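Local coordinates for sterol regulatory element-binding protein cleavage-activating protein (Schizosaccharomyces pombe, PDB 4YHC), which acts as an escort protein required for processing of the membrane-bound transcription factor precursor sre1 when sterol or oxygen is low, the chain here being its WD40 domain, at residues G86-F98 with N101-S115. The protein carries 9 engineered substitutions. Residues are numbered along the deposited sequence; the frame is centred on the assembly and turned at random.
Sequences GNYVSLFSKDTLF and NVESPSLMLQHSYHS. Engineered in segment 101-115: Ser106 (natural residue Cys), Ser115 (natural residue Cys).
Tyr113 reaches back across the 93-96 turn to Phe92 and Ser93. Its CG sits between the backbone N and the carbonyl carbon (chi1 82°), which swings the ring over the turn. Beyond CB and CG, ring atom CD1 lies 3.5 Å from Thr96 N; CE1 lies alongside Ser93 O and the same Thr96 N; CZ meets Phe92 CD2 at 3.6 Å. That last approach is T-shaped: the edge of Phe92 points at the Tyr113 face, planes 80° apart. At the tip, OH points at Ser93 O, near the ring plane; the modelled bond, at 2.4 Å, is too short for its length to be trusted. An alanine here would probably take away the face that the Phe92 edge meets and leave a gap beside the 93-96 turn. The hairpin of 96-101 and 106-112 forms the outer two strands of a four-stranded antiparallel WD40 blade, with 106-112 at its edge. Leu97 and His111 form a hydrogen-bonded pair, Leu97 N to His111 O running nearly straight (178°). On the face bearing Thr96 and Phe98, Thr96 CG2 packs 3.5 Å from Gln110 CG. At the blade's other end, Val102 N binds Asn87 O at 2.7 Å, and Val89 CG2 presses tightly on Val102 CG1 (3.4 Å).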
loop_
_atom_site.group_PDB
_atom_site.type_symbol
_atom_site.label_atom_id
_atom_site.label_comp_id
_atom_site.label_asym_id
_atom_site.label_seq_id
_atom_site.Cartn_x
_atom_site.Cartn_y
_atom_site.Cartn_z
ATOM N N GLY A 86 -2.792 8.676 10.481
ATOM C CA GLY A 86 -2.275 7.742 11.470
ATOM C C GLY A 86 -2.598 8.004 12.926
ATOM O O GLY A 86 -1.847 7.586 13.822
ATOM N N ASN A 87 -3.683 8.730 13.168
ATOM C CA ASN A 87 -4.101 9.067 14.536
ATOM C C ASN A 87 -5.247 8.244 15.057
ATOM O O ASN A 87 -5.430 8.150 16.285
ATOM C CB ASN A 87 -4.492 10.545 14.635
ATOM C CG ASN A 87 -3.341 11.445 14.300
ATOM O OD1 ASN A 87 -2.245 11.229 14.756
ATOM N ND2 ASN A 87 -3.560 12.368 13.413
ATOM N N TYR A 88 -6.030 7.681 14.140
ATOM C CA TYR A 88 -7.176 6.855 14.483
ATOM C C TYR A 88 -7.119 5.490 13.767
ATOM O O TYR A 88 -6.606 5.366 12.638
ATOM C CB TYR A 88 -8.478 7.606 14.082
ATOM C CG TYR A 88 -8.559 8.936 14.735
ATOM C CD1 TYR A 88 -8.913 9.060 16.097
ATOM C CD2 TYR A 88 -8.234 10.078 14.057
ATOM C CE1 TYR A 88 -8.943 10.303 16.722
ATOM C CE2 TYR A 88 -8.243 11.325 14.695
ATOM C CZ TYR A 88 -8.590 11.417 16.031
ATOM O OH TYR A 88 -8.599 12.667 16.641
ATOM N N VAL A 89 -7.632 4.478 14.421
ATOM C CA VAL A 89 -7.809 3.161 13.810
ATOM C C VAL A 89 -9.283 2.784 13.916
ATOM O O VAL A 89 -9.937 3.077 14.984
ATOM C CB VAL A 89 -6.948 2.107 14.497
ATOM C CG1 VAL A 89 -6.961 0.816 13.711
ATOM C CG2 VAL A 89 -5.496 2.546 14.556
ATOM N N SER A 90 -9.811 2.185 12.840
ATOM C CA SER A 90 -11.152 1.593 12.825
ATOM C C SER A 90 -11.041 0.123 12.761
ATOM O O SER A 90 -10.410 -0.387 11.846
ATOM C CB SER A 90 -12.001 2.007 11.612
ATOM O OG SER A 90 -11.311 1.752 10.390
ATOM N N LEU A 91 -11.641 -0.556 13.730
ATOM C CA LEU A 91 -11.671 -2.014 13.782
ATOM C C LEU A 91 -13.130 -2.471 13.560
ATOM O O LEU A 91 -14.044 -1.917 14.155
ATOM C CB LEU A 91 -11.205 -2.495 15.135
ATOM C CG LEU A 91 -9.806 -2.217 15.656
ATOM C CD1 LEU A 91 -9.688 -2.800 17.052
ATOM C CD2 LEU A 91 -8.785 -2.853 14.726
ATOM N N PHE A 92 -13.333 -3.477 12.731
ATOM C CA PHE A 92 -14.654 -3.993 12.466
ATOM C C PHE A 92 -14.706 -5.442 12.863
ATOM O O PHE A 92 -13.930 -6.276 12.344
ATOM C CB PHE A 92 -14.986 -3.917 10.958
ATOM C CG PHE A 92 -15.331 -2.529 10.489
ATOM C CD1 PHE A 92 -14.348 -1.553 10.397
ATOM C CD2 PHE A 92 -16.657 -2.206 10.116
ATOM C CE1 PHE A 92 -14.662 -0.278 10.001
ATOM C CE2 PHE A 92 -16.962 -0.938 9.713
ATOM C CZ PHE A 92 -15.976 0.036 9.679
ATOM N N SER A 93 -15.605 -5.761 13.788
ATOM C CA SER A 93 -15.970 -7.161 14.042
ATOM C C SER A 93 -17.121 -7.542 13.106
ATOM O O SER A 93 -17.457 -6.765 12.189
ATOM C CB SER A 93 -16.351 -7.342 15.518
ATOM O OG SER A 93 -17.521 -6.563 15.818
ATOM N N LYS A 94 -17.738 -8.722 13.297
ATOM C CA LYS A 94 -18.849 -9.106 12.461
ATOM C C LYS A 94 -20.062 -8.162 12.584
ATOM O O LYS A 94 -20.780 -7.979 11.607
ATOM C CB LYS A 94 -19.279 -10.565 12.707
ATOM C CG LYS A 94 -19.876 -10.846 14.084
ATOM C CD LYS A 94 -20.180 -12.341 14.314
ATOM C CE LYS A 94 -20.360 -12.613 15.817
ATOM N NZ LYS A 94 -20.274 -14.053 16.201
ATOM N N ASP A 95 -20.268 -7.553 13.751
ATOM C CA ASP A 95 -21.416 -6.671 13.954
ATOM C C ASP A 95 -21.114 -5.308 14.532
ATOM O O ASP A 95 -22.035 -4.506 14.705
ATOM C CB ASP A 95 -22.496 -7.338 14.831
ATOM C CG ASP A 95 -22.001 -7.782 16.183
ATOM O OD1 ASP A 95 -21.069 -7.187 16.749
ATOM O OD2 ASP A 95 -22.568 -8.773 16.696
ATOM N N THR A 96 -19.844 -5.009 14.813
ATOM C CA THR A 96 -19.528 -3.734 15.494
ATOM C C THR A 96 -18.297 -3.056 14.930
ATOM O O THR A 96 -17.300 -3.729 14.593
ATOM C CB THR A 96 -19.321 -4.036 16.982
ATOM O OG1 THR A 96 -20.326 -4.961 17.415
ATOM C CG2 THR A 96 -19.366 -2.797 17.835
ATOM N N LEU A 97 -18.351 -1.732 14.841
ATOM C CA LEU A 97 -17.177 -0.960 14.542
ATOM C C LEU A 97 -16.736 -0.164 15.756
ATOM O O LEU A 97 -17.563 0.334 16.578
ATOM C CB LEU A 97 -17.387 -0.094 13.302
ATOM C CG LEU A 97 -18.162 1.200 13.406
ATOM C CD1 LEU A 97 -17.328 2.420 13.728
ATOM C CD2 LEU A 97 -18.878 1.424 12.075
ATOM N N PHE A 98 -15.424 -0.079 15.884
ATOM C CA PHE A 98 -14.793 0.569 16.989
ATOM C C PHE A 98 -13.795 1.561 16.459
ATOM O O PHE A 98 -12.947 1.213 15.655
ATOM C CB PHE A 98 -14.042 -0.485 17.798
ATOM C CG PHE A 98 -14.845 -1.701 18.231
ATOM C CD1 PHE A 98 -14.917 -2.824 17.455
ATOM C CD2 PHE A 98 -15.390 -1.775 19.517
ATOM C CE1 PHE A 98 -15.559 -3.974 17.867
ATOM C CE2 PHE A 98 -16.025 -2.938 19.960
ATOM C CZ PHE A 98 -16.134 -4.038 19.119
ATOM N N ASN A 101 -8.571 6.185 19.209
ATOM C CA ASN A 101 -7.605 7.232 19.114
ATOM C C ASN A 101 -6.294 6.561 19.441
ATOM O O ASN A 101 -6.157 5.948 20.517
ATOM C CB ASN A 101 -7.966 8.316 20.116
ATOM C CG ASN A 101 -7.091 9.535 19.996
ATOM O OD1 ASN A 101 -5.897 9.457 19.724
ATOM N ND2 ASN A 101 -7.697 10.677 20.162
ATOM N N VAL A 102 -5.309 6.614 18.531
ATOM C CA VAL A 102 -4.045 5.917 18.856
ATOM C C VAL A 102 -2.994 6.890 19.395
ATOM O O VAL A 102 -2.088 6.440 20.069
ATOM C CB VAL A 102 -3.464 5.046 17.726
ATOM C CG1 VAL A 102 -4.312 3.790 17.525
ATOM C CG2 VAL A 102 -3.361 5.807 16.433
ATOM N N GLU A 103 -3.178 8.190 19.154
ATOM C CA GLU A 103 -2.253 9.229 19.591
ATOM C C GLU A 103 -2.421 9.441 21.076
ATOM O O GLU A 103 -1.463 9.403 21.813
ATOM C CB GLU A 103 -2.485 10.533 18.777
ATOM C CG GLU A 103 -1.209 11.252 18.307
ATOM C CD GLU A 103 -0.220 10.301 17.604
ATOM O OE1 GLU A 103 -0.484 9.838 16.458
ATOM O OE2 GLU A 103 0.818 9.965 18.211
ATOM N N SER A 104 -3.650 9.589 21.545
ATOM C CA SER A 104 -3.931 9.522 22.997
ATOM C C SER A 104 -4.886 8.367 23.286
ATOM O O SER A 104 -6.122 8.551 23.207
ATOM C CB SER A 104 -4.552 10.843 23.502
ATOM O OG SER A 104 -3.821 11.972 23.036
ATOM N N PRO A 105 -4.342 7.179 23.607
ATOM C CA PRO A 105 -5.170 5.991 23.430
ATOM C C PRO A 105 -6.516 6.022 24.162
ATOM O O PRO A 105 -6.566 6.189 25.380
ATOM C CB PRO A 105 -4.301 4.846 23.931
ATOM C CG PRO A 105 -3.111 5.437 24.528
ATOM C CD PRO A 105 -2.983 6.842 24.018
ATOM N N SER A 106 -7.585 5.854 23.408
ATOM C CA SER A 106 -8.916 5.635 23.962
ATOM C C SER A 106 -9.904 5.217 22.878
ATOM O O SER A 106 -9.666 5.454 21.676
ATOM C CB SER A 106 -9.420 6.902 24.569
ATOM O OG SER A 106 -9.439 7.893 23.606
ATOM N N LEU A 107 -11.018 4.652 23.332
ATOM C CA LEU A 107 -12.114 4.259 22.496
ATOM C C LEU A 107 -12.961 5.469 22.345
ATOM O O LEU A 107 -13.447 6.003 23.324
ATOM C CB LEU A 107 -12.929 3.175 23.164
ATOM C CG LEU A 107 -13.640 2.074 22.354
ATOM C CD1 LEU A 107 -14.962 1.772 22.988
ATOM C CD2 LEU A 107 -13.798 2.270 20.873
ATOM N N MET A 108 -13.135 5.924 21.127
ATOM C CA MET A 108 -13.856 7.149 20.874
ATOM C C MET A 108 -15.301 6.789 20.590
ATOM O O MET A 108 -16.220 7.555 20.863
ATOM C CB MET A 108 -13.339 7.885 19.630
ATOM C CG MET A 108 -11.856 8.112 19.534
ATOM S SD MET A 108 -11.354 9.249 20.826
ATOM C CE MET A 108 -11.902 10.789 20.115
ATOM N N LEU A 109 -15.515 5.641 19.978
ATOM C CA LEU A 109 -16.851 5.346 19.484
ATOM C C LEU A 109 -16.974 3.873 19.209
ATOM O O LEU A 109 -15.987 3.186 18.836
ATOM C CB LEU A 109 -17.148 6.201 18.240
ATOM C CG LEU A 109 -18.429 5.977 17.457
ATOM C CD1 LEU A 109 -18.827 7.245 16.752
ATOM C CD2 LEU A 109 -18.284 4.883 16.417
ATOM N N GLN A 110 -18.180 3.387 19.448
ATOM C CA GLN A 110 -18.573 2.035 19.119
ATOM C C GLN A 110 -19.938 2.098 18.472
ATOM O O GLN A 110 -20.797 2.794 18.974
ATOM C CB GLN A 110 -18.593 1.208 20.370
ATOM C CG GLN A 110 -19.065 -0.211 20.189
ATOM C CD GLN A 110 -19.036 -0.965 21.498
ATOM O OE1 GLN A 110 -18.274 -0.621 22.365
ATOM N NE2 GLN A 110 -19.835 -2.011 21.624
ATOM N N HIS A 111 -20.157 1.338 17.395
ATOM C CA HIS A 111 -21.357 1.468 16.571
ATOM C C HIS A 111 -21.686 0.160 15.914
ATOM O O HIS A 111 -20.797 -0.447 15.292
ATOM C CB HIS A 111 -21.167 2.513 15.474
ATOM C CG HIS A 111 -22.429 2.854 14.751
ATOM N ND1 HIS A 111 -23.314 3.802 15.221
ATOM C CD2 HIS A 111 -22.950 2.388 13.587
ATOM C CE1 HIS A 111 -24.330 3.904 14.377
ATOM N NE2 HIS A 111 -24.137 3.045 13.384
ATOM N N SER A 112 -22.956 -0.283 16.007
ATOM C CA SER A 112 -23.282 -1.589 15.459
ATOM C C SER A 112 -23.737 -1.489 13.998
ATOM O O SER A 112 -24.269 -0.474 13.600
ATOM C CB SER A 112 -24.247 -2.304 16.365
ATOM O OG SER A 112 -23.564 -2.522 17.584
ATOM N N TYR A 113 -23.435 -2.497 13.177
ATOM C CA TYR A 113 -23.512 -2.298 11.730
ATOM C C TYR A 113 -23.883 -3.617 11.106
ATOM O O TYR A 113 -23.526 -4.676 11.642
ATOM C CB TYR A 113 -22.182 -1.692 11.156
ATOM C CG TYR A 113 -21.108 -2.722 10.903
ATOM C CD1 TYR A 113 -20.264 -3.165 11.924
ATOM C CD2 TYR A 113 -20.959 -3.270 9.653
ATOM C CE1 TYR A 113 -19.358 -4.157 11.716
ATOM C CE2 TYR A 113 -20.045 -4.232 9.437
ATOM C CZ TYR A 113 -19.259 -4.693 10.466
ATOM O OH TYR A 113 -18.341 -5.698 10.183
ATOM N N HIS A 114 -24.640 -3.556 10.006
ATOM C CA HIS A 114 -25.032 -4.765 9.253
ATOM C C HIS A 114 -23.888 -5.177 8.284
ATOM O O HIS A 114 -23.276 -4.345 7.605
ATOM C CB HIS A 114 -26.402 -4.593 8.521
ATOM C CG HIS A 114 -27.617 -4.763 9.409
ATOM N ND1 HIS A 114 -27.947 -5.959 10.019
ATOM C CD2 HIS A 114 -28.588 -3.885 9.777
ATOM C CE1 HIS A 114 -29.056 -5.810 10.724
ATOM N NE2 HIS A 114 -29.468 -4.563 10.592
ATOM N N SER A 115 -23.570 -6.464 8.326
ATOM C CA SER A 115 -22.614 -7.138 7.456
ATOM C C SER A 115 -23.306 -8.411 7.063
ATOM O O SER A 115 -23.972 -8.994 7.890
ATOM C CB SER A 115 -21.350 -7.546 8.238
ATOM O OG SER A 115 -20.187 -6.920 7.762
#